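Local coordinates for 11S globulin subunit beta (Cucurbita maxima, PDB 2E9Q), which serves as a seed storage protein, a nutrient reservoir of the 11S globulin family built from two cupin domains, at residues Asn310-Pro315 and Asn402-Thr407. Sequence-based numbering, arbitrary orientation.
Sequences NYHTLP and NDNAIT
The ring of Y311 meets D403 and N404 with its edge: D403 O and N404 CB both lie close to the ring plane, the latter 3.5 Å from Y311 CE2. Over one face, offset toward the rim, lies H312 CG, and the H312 imidazole in turn has Y311 CZ 3.3 Å above its own plane. The carboxylate of D403 is turned 38° from the ring, and its OD1 approaches Y311 CD2 at 3.5 Å; the N404 amide, at 85°, stands almost upright to the ring. The contact illustrates how one backbone hydrogen bond can tie two irregular loops together while the Y311 edge and N310 CB close in on the same carbonyl oxygen. Y311 N donates to D403 O over 3.2 Å, nearly straight and in the carbonyl plane. With CG between the backbone N and the carbonyl carbon (chi1 53°), the N310 amide turns back on its own loop, where OD1 accepts from T313 N at 3.2 Å, an Asx motif. An alanine at N310 would probably cost T313 N this side-chain acceptor, leaving it N310 O, and end the approach of ND2 to N404 OD1. Beyond the pair, Y311 and D403 both touch R318 of helix 317-320, while N342 bonds the backbone of N404 and I406. Thus, at the surface of the second cupin domain, the loop from strand 304-309 into that helix meets the one linking strands 393-400 and 407-409.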
# COMPACT_ATOMS: atom_id res chain seq x y z
N ASN A 310 2.66 -1.57 21.31
CA ASN A 310 2.88 -1.06 19.96
C ASN A 310 4.32 -1.37 19.57
O ASN A 310 5.04 -2.02 20.33
CB ASN A 310 2.59 0.45 19.87
CG ASN A 310 3.35 1.26 20.92
OD1 ASN A 310 4.46 0.91 21.32
ND2 ASN A 310 2.74 2.37 21.36
N TYR A 311 4.75 -0.90 18.41
CA TYR A 311 6.10 -1.21 17.98
C TYR A 311 7.16 -0.60 18.89
O TYR A 311 8.29 -1.07 18.89
CB TYR A 311 6.30 -0.77 16.53
CG TYR A 311 6.60 0.69 16.35
CD1 TYR A 311 7.92 1.14 16.28
CD2 TYR A 311 5.57 1.62 16.28
CE1 TYR A 311 8.20 2.49 16.14
CE2 TYR A 311 5.84 2.97 16.14
CZ TYR A 311 7.16 3.40 16.06
OH TYR A 311 7.44 4.73 15.90
N HIS A 312 6.81 0.41 19.68
CA HIS A 312 7.77 1.01 20.61
C HIS A 312 8.07 0.04 21.75
O HIS A 312 9.18 0.04 22.30
CB HIS A 312 7.24 2.31 21.23
CG HIS A 312 7.24 3.48 20.30
ND1 HIS A 312 8.35 3.87 19.59
CD2 HIS A 312 6.26 4.35 19.97
CE1 HIS A 312 8.06 4.92 18.86
NE2 HIS A 312 6.79 5.24 19.06
N THR A 313 7.08 -0.77 22.12
CA THR A 313 7.24 -1.72 23.22
C THR A 313 7.49 -3.13 22.73
O THR A 313 7.99 -3.97 23.47
CB THR A 313 5.99 -1.77 24.11
OG1 THR A 313 4.87 -2.20 23.33
CG2 THR A 313 5.71 -0.41 24.71
N LEU A 314 7.11 -3.40 21.49
CA LEU A 314 7.30 -4.72 20.92
C LEU A 314 7.64 -4.49 19.46
O LEU A 314 6.76 -4.44 18.59
CB LEU A 314 6.03 -5.55 21.08
CG LEU A 314 6.07 -7.01 20.58
CD1 LEU A 314 7.05 -7.83 21.42
CD2 LEU A 314 4.67 -7.61 20.68
N PRO A 315 8.95 -4.34 19.16
CA PRO A 315 9.54 -4.11 17.84
C PRO A 315 8.92 -4.88 16.68
O PRO A 315 8.77 -4.36 15.59
CB PRO A 315 11.00 -4.50 18.05
CG PRO A 315 11.25 -4.06 19.44
CD PRO A 315 10.01 -4.55 20.17
N ASN A 402 -2.80 -0.75 12.92
CA ASN A 402 -1.62 0.07 12.67
C ASN A 402 -0.59 -0.34 13.74
O ASN A 402 -0.98 -0.80 14.82
CB ASN A 402 -1.96 1.55 12.81
CG ASN A 402 -0.96 2.44 12.09
OD1 ASN A 402 -1.10 2.70 10.89
ND2 ASN A 402 0.05 2.91 12.81
N ASP A 403 0.70 -0.19 13.46
CA ASP A 403 1.69 -0.56 14.47
C ASP A 403 1.78 0.46 15.59
O ASP A 403 2.43 0.23 16.60
CB ASP A 403 3.09 -0.79 13.85
CG ASP A 403 3.72 0.47 13.26
OD1 ASP A 403 3.29 1.60 13.56
OD2 ASP A 403 4.68 0.32 12.49
N ASN A 404 1.09 1.58 15.41
CA ASN A 404 1.11 2.64 16.42
C ASN A 404 -0.15 3.52 16.43
O ASN A 404 -0.14 4.65 15.93
CB ASN A 404 2.35 3.51 16.21
CG ASN A 404 2.40 4.68 17.17
OD1 ASN A 404 2.29 4.50 18.39
ND2 ASN A 404 2.55 5.88 16.63
N ALA A 405 -1.23 3.01 17.02
CA ALA A 405 -2.49 3.73 17.09
C ALA A 405 -2.41 4.99 17.94
O ALA A 405 -1.99 4.96 19.09
CB ALA A 405 -3.58 2.81 17.65
N ILE A 406 -2.81 6.11 17.37
CA ILE A 406 -2.78 7.38 18.09
C ILE A 406 -4.19 7.86 18.39
O ILE A 406 -5.01 8.02 17.47
CB ILE A 406 -2.09 8.46 17.27
CG1 ILE A 406 -0.68 8.02 16.88
CG2 ILE A 406 -2.09 9.77 18.06
CD1 ILE A 406 -0.06 8.88 15.78
N THR A 407 -4.47 8.10 19.66
CA THR A 407 -5.79 8.58 20.05
C THR A 407 -5.76 10.05 20.48
O THR A 407 -4.92 10.46 21.30
CB THR A 407 -6.40 7.74 21.19
OG1 THR A 407 -6.76 8.60 22.28
CG2 THR A 407 -5.43 6.69 21.67